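Local atomic coordinates of exoenzyme S (Pseudomonas aeruginosa, PDB entry 6GN8), a protein that is a secreted toxin, probably combining ADP-ribosyltransferase and GTPase-activating activities in separate domains, of which this chain holds the ADP-ribosyltransferase part. Residues D30-R35 / V57-L62; G124-D129 / D180-L185. The protein carries 2 engineered substitutions. One frame throughout, in Å; residues are numbered along the deposited sequence.

Interaction 1 of 2, residues D30-R35 / V57-L62; sequences DGLVKR and VMALGL
Leu-32 and Ala-59 lie where helices 30-35 and 57-62 come nearest, their CA atoms 7.6 Å apart. The axes of these two segments approach to 10.6 Å with an angle of 44° between their N-to-C directions, so the helices run roughly the same way but splay. At that spacing the backbones do not touch and no hydrogen bond crosses; apolar side chains fill the interval.

Leu-32 takes part in three of the four side-chain contacts. Its CG stands anti to the carbonyl carbon (chi1 -75°), which directs the forked end at the other helix, where the two methyls divide the work. CD1 reaches Ala-59, 4.3 Å from its CB, and the short alanine lets the leucine come close to the helix surface at this point. CD2 instead meets Leu-62 CD1 at 4.0 Å, the two leucines passing each other in opposite directions.

Met-58 covers the other flank. Its chi1 and extended chi2 carry SD to 3.9 Å from Val-33 CG2. The bend at chi3 (-68°) then turns the terminal methyl CE back to Leu-32 CB, 4.0 Å away, and to the same valine methyl. An unbranched, flexible methionine suits this place because sulfur and methyl can each find a partner, while the beta-branched valine offers CG2 to both.

The contact joins helix 24-36 to helix 54-77 in the helical part of the ADP-ribosyltransferase domain. Helix 83-99 touches both segments, Leu-87 on Leu-32 and Ile-88 on Leu-62. The short helix 38-41 adds Ala-40, which touches both Met-58 and Leu-62, and Phe-36 from the end of helix 24-36 also rests on Leu-62.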
loop_
_atom_site.group_PDB
_atom_site.type_symbol
_atom_site.label_atom_id
_atom_site.label_comp_id
_atom_site.label_asym_id
_atom_site.label_seq_id
_atom_site.Cartn_x
_atom_site.Cartn_y
_atom_site.Cartn_z
ATOM N N ASP C 30 15.050 47.924 21.015
ATOM C CA ASP C 30 15.967 48.970 21.463
ATOM C C ASP C 30 17.395 48.496 21.390
ATOM O O ASP C 30 18.260 49.259 20.950
ATOM C CB ASP C 30 15.630 49.420 22.888
ATOM C CG ASP C 30 14.351 50.229 22.998
ATOM O OD1 ASP C 30 13.881 50.754 21.955
ATOM O OD2 ASP C 30 13.819 50.344 24.125
ATOM N N GLY C 31 17.624 47.240 21.793
ATOM C CA GLY C 31 18.935 46.598 21.747
ATOM C C GLY C 31 19.520 46.582 20.346
ATOM O O GLY C 31 20.698 46.903 20.167
ATOM N N LEU C 32 18.671 46.263 19.340
ATOM C CA LEU C 32 19.009 46.234 17.918
ATOM C C LEU C 32 19.329 47.648 17.383
ATOM O O LEU C 32 20.269 47.790 16.597
ATOM C CB LEU C 32 17.868 45.592 17.106
ATOM C CG LEU C 32 17.736 44.058 17.215
ATOM C CD1 LEU C 32 16.375 43.611 16.774
ATOM C CD2 LEU C 32 18.846 43.316 16.427
ATOM N N VAL C 33 18.571 48.684 17.811
ATOM C CA VAL C 33 18.813 50.079 17.368
ATOM C C VAL C 33 20.087 50.619 18.037
ATOM O O VAL C 33 20.893 51.282 17.380
ATOM C CB VAL C 33 17.600 51.031 17.586
ATOM C CG1 VAL C 33 17.932 52.464 17.156
ATOM C CG2 VAL C 33 16.362 50.521 16.840
ATOM N N LYS C 34 20.294 50.303 19.324
ATOM C CA LYS C 34 21.500 50.732 20.039
ATOM C C LYS C 34 22.744 50.165 19.358
ATOM O O LYS C 34 23.716 50.900 19.172
ATOM C CB LYS C 34 21.466 50.295 21.519
ATOM C CG LYS C 34 20.574 51.145 22.408
ATOM C CD LYS C 34 20.362 50.455 23.761
ATOM C CE LYS C 34 19.466 51.219 24.705
ATOM N NZ LYS C 34 19.451 50.602 26.058
ATOM N N ARG C 35 22.684 48.869 18.951
ATOM C CA ARG C 35 23.786 48.114 18.359
ATOM C C ARG C 35 24.002 48.380 16.879
ATOM O O ARG C 35 25.156 48.489 16.474
ATOM C CB ARG C 35 23.567 46.605 18.586
ATOM C CG ARG C 35 24.617 45.653 18.015
ATOM C CD ARG C 35 26.024 45.943 18.503
ATOM N NE ARG C 35 26.987 44.964 17.988
ATOM C CZ ARG C 35 27.578 45.029 16.796
ATOM N NH1 ARG C 35 27.302 46.021 15.963
ATOM N NH2 ARG C 35 28.446 44.100 16.430
ATOM N N VAL C 57 11.122 42.267 12.571
ATOM C CA VAL C 57 11.222 42.846 11.224
ATOM C C VAL C 57 12.660 43.373 11.018
ATOM O O VAL C 57 13.254 43.076 9.991
ATOM C CB VAL C 57 10.118 43.921 10.987
ATOM C CG1 VAL C 57 10.330 44.683 9.679
ATOM C CG2 VAL C 57 8.730 43.286 11.009
ATOM N N MET C 58 13.236 44.082 12.007
ATOM C CA MET C 58 14.626 44.559 11.906
ATOM C C MET C 58 15.622 43.380 11.909
ATOM O O MET C 58 16.551 43.386 11.103
ATOM C CB MET C 58 14.981 45.530 13.050
ATOM C CG MET C 58 14.189 46.842 13.049
ATOM S SD MET C 58 14.843 47.988 14.298
ATOM C CE MET C 58 14.402 47.146 15.808
ATOM N N ALA C 59 15.433 42.371 12.791
ATOM C CA ALA C 59 16.336 41.211 12.841
ATOM C C ALA C 59 16.330 40.403 11.516
ATOM O O ALA C 59 17.404 40.022 11.022
ATOM C CB ALA C 59 15.985 40.306 14.005
ATOM N N LEU C 60 15.113 40.155 10.946
ATOM C CA LEU C 60 14.937 39.437 9.680
ATOM C C LEU C 60 15.586 40.233 8.541
ATOM O O LEU C 60 16.227 39.635 7.687
ATOM C CB LEU C 60 13.437 39.164 9.395
ATOM C CG LEU C 60 12.735 38.093 10.274
ATOM C CD1 LEU C 60 11.227 38.307 10.289
ATOM C CD2 LEU C 60 13.025 36.679 9.796
ATOM N N GLY C 61 15.472 41.567 8.579
ATOM C CA GLY C 61 16.075 42.458 7.588
ATOM C C GLY C 61 17.590 42.474 7.622
ATOM O O GLY C 61 18.251 42.340 6.588
ATOM N N LEU C 62 18.151 42.649 8.830
ATOM C CA LEU C 62 19.594 42.673 9.071
ATOM C C LEU C 62 20.212 41.371 8.569
ATOM O O LEU C 62 21.223 41.399 7.857
ATOM C CB LEU C 62 19.881 42.883 10.570
ATOM C CG LEU C 62 19.714 44.310 11.106
ATOM C CD1 LEU C 62 19.530 44.293 12.582
ATOM C CD2 LEU C 62 20.906 45.217 10.707
#

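Interaction 2 of 2, residues G124-D129 / D180-L185; sequences GKVGHD and DMRVLL
Arg-182 reaches across to the segment paired with its own strand: its NH2 donates to Gly-124 O at 3.1 Å, with the acceptor almost in the guanidinium plane, while Val-126 CG1 sits over one guanidinium face, 3.4 Å from NH2. The chain runs out with CG anti to the backbone N (chi1 -166°) and bends at chi3, which brings the flat group over the valine. One planar group thus makes a polar contact at its edge and an apolar one on its face.

At the other end His-128 ND1 donates to Asp-180 OD1 (3.0 Å). The oxygen lies near the ring plane and is approached on its syn side, but ND1 stands 30° out of the carboxylate plane.

Between them Gly-127 and Met-181 form an antiparallel hydrogen-bonded pair, Met-181 N to Gly-127 O being 2.8 Å. Val-183 N to Lys-125 O and Gly-124 N to Val-183 O extend the backbone pairing; Gly-124 suits its positive phi of 86°. This is antiparallel edge pairing: strand 126-128 is an outermost strand, within this chain, of the mixed sheet of the ADP-ribosyltransferase domain, and strand 194-200 flanks 180-188 across from it.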
loop_
_atom_site.group_PDB
_atom_site.type_symbol
_atom_site.label_atom_id
_atom_site.label_comp_id
_atom_site.label_asym_id
_atom_site.label_seq_id
_atom_site.Cartn_x
_atom_site.Cartn_y
_atom_site.Cartn_z
ATOM N N GLY C 124 15.986 9.567 2.364
ATOM C CA GLY C 124 14.883 9.106 3.210
ATOM C C GLY C 124 15.050 9.360 4.709
ATOM O O GLY C 124 14.122 9.140 5.496
ATOM N N LYS C 125 16.246 9.798 5.121
ATOM C CA LYS C 125 16.559 10.107 6.500
ATOM C C LYS C 125 16.505 11.627 6.719
ATOM O O LYS C 125 16.502 12.410 5.745
ATOM C CB LYS C 125 17.933 9.533 6.874
ATOM C CG LYS C 125 18.020 8.000 6.823
ATOM C CD LYS C 125 17.060 7.242 7.740
ATOM C CE LYS C 125 17.642 5.949 8.270
ATOM N NZ LYS C 125 17.742 4.892 7.229
ATOM N N VAL C 126 16.443 12.044 7.997
ATOM C CA VAL C 126 16.350 13.451 8.308
ATOM C C VAL C 126 17.646 13.945 8.983
ATOM O O VAL C 126 18.367 13.178 9.637
ATOM C CB VAL C 126 15.059 13.872 9.081
ATOM C CG1 VAL C 126 13.967 12.819 9.014
ATOM C CG2 VAL C 126 15.327 14.323 10.510
ATOM N N GLY C 127 17.937 15.218 8.711
ATOM C CA GLY C 127 19.054 15.992 9.241
ATOM C C GLY C 127 18.700 17.471 9.255
ATOM O O GLY C 127 17.585 17.833 8.878
ATOM N N HIS C 128 19.629 18.341 9.678
ATOM C CA HIS C 128 19.351 19.783 9.722
ATOM C C HIS C 128 20.609 20.641 9.604
ATOM O O HIS C 128 21.714 20.198 9.928
ATOM C CB HIS C 128 18.592 20.165 11.011
ATOM C CG HIS C 128 19.372 19.995 12.281
ATOM N ND1 HIS C 128 18.985 19.078 13.243
ATOM C CD2 HIS C 128 20.468 20.660 12.727
ATOM C CE1 HIS C 128 19.869 19.196 14.224
ATOM N NE2 HIS C 128 20.789 20.126 13.949
ATOM N N ASP C 129 20.418 21.895 9.197
ATOM C CA ASP C 129 21.493 22.879 9.130
ATOM C C ASP C 129 21.554 23.617 10.488
ATOM O O ASP C 129 20.511 23.957 11.042
ATOM C CB ASP C 129 21.255 23.849 7.945
ATOM C CG ASP C 129 22.461 24.675 7.553
ATOM O OD1 ASP C 129 23.116 25.238 8.456
ATOM O OD2 ASP C 129 22.744 24.767 6.339
ATOM N N ASP C 180 14.746 20.436 10.911
ATOM C CA ASP C 180 14.859 19.072 10.454
ATOM C C ASP C 180 14.203 18.946 9.095
ATOM O O ASP C 180 13.021 19.265 8.907
ATOM C CB ASP C 180 14.224 18.103 11.481
ATOM C CG ASP C 180 15.076 17.744 12.683
ATOM O OD1 ASP C 180 16.322 17.766 12.562
ATOM O OD2 ASP C 180 14.498 17.396 13.733
ATOM N N MET C 181 15.010 18.512 8.145
ATOM C CA MET C 181 14.650 18.270 6.753
ATOM C C MET C 181 14.934 16.797 6.364
ATOM O O MET C 181 15.988 16.244 6.720
ATOM C CB MET C 181 15.441 19.207 5.831
ATOM C CG MET C 181 15.135 20.687 6.029
ATOM S SD MET C 181 13.605 21.166 5.203
ATOM C CE MET C 181 13.746 22.937 5.315
ATOM N N ARG C 182 13.980 16.174 5.669
ATOM C CA ARG C 182 14.107 14.852 5.080
ATOM C C ARG C 182 14.617 14.974 3.669
ATOM O O ARG C 182 14.082 15.759 2.871
ATOM C CB ARG C 182 12.777 14.114 5.058
ATOM C CG ARG C 182 12.952 12.610 4.769
ATOM C CD ARG C 182 11.647 11.848 4.899
ATOM N NE ARG C 182 10.967 12.139 6.163
ATOM C CZ ARG C 182 11.170 11.487 7.303
ATOM N NH1 ARG C 182 10.513 11.839 8.401
ATOM N NH2 ARG C 182 12.045 10.486 7.359
ATOM N N VAL C 183 15.655 14.192 3.351
ATOM C CA VAL C 183 16.196 14.155 2.010
ATOM C C VAL C 183 15.301 13.202 1.191
ATOM O O VAL C 183 15.401 12.003 1.357
ATOM C CB VAL C 183 17.684 13.736 2.000
ATOM C CG1 VAL C 183 18.223 13.657 0.560
ATOM C CG2 VAL C 183 18.512 14.702 2.831
ATOM N N LEU C 184 14.412 13.738 0.344
ATOM C CA LEU C 184 13.519 12.932 -0.491
ATOM C C LEU C 184 14.253 12.324 -1.695
ATOM O O LEU C 184 13.830 11.307 -2.236
ATOM C CB LEU C 184 12.342 13.799 -0.986
ATOM C CG LEU C 184 11.325 14.300 0.074
ATOM C CD1 LEU C 184 10.107 14.825 -0.584
ATOM C CD2 LEU C 184 10.936 13.197 1.067
ATOM N N LEU C 185 15.302 12.994 -2.161
ATOM C CA LEU C 185 16.107 12.609 -3.318
ATOM C C LEU C 185 17.406 13.358 -3.273
ATOM O O LEU C 185 17.415 14.577 -3.024
ATOM C CB LEU C 185 15.354 12.918 -4.630
ATOM C CG LEU C 185 16.033 12.540 -5.952
ATOM C CD1 LEU C 185 15.887 11.051 -6.259
ATOM C CD2 LEU C 185 15.501 13.383 -7.099
#

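In the fold
Interaction 1 and interaction 2 belong to one ADP-ribosyltransferase domain but to different parts of it: the first packs helices near the N-terminal end, the second adds an outer strand to the mixed sheet. They lie on opposite sides of the chain's centre, with their own centres 32 Å apart and their nearest atoms about 14 Å apart, so they do not touch. Interaction 1 closes before interaction 2 opens along the chain. Helix 54-77 nevertheless connects the two regions, since Arg-76 near its far end forms a salt bridge with Asp-129, in the 124-129 segment. Another protein chain packs on Leu-184 and Leu-185, whereas none in the assembly touches the segments of interaction 1.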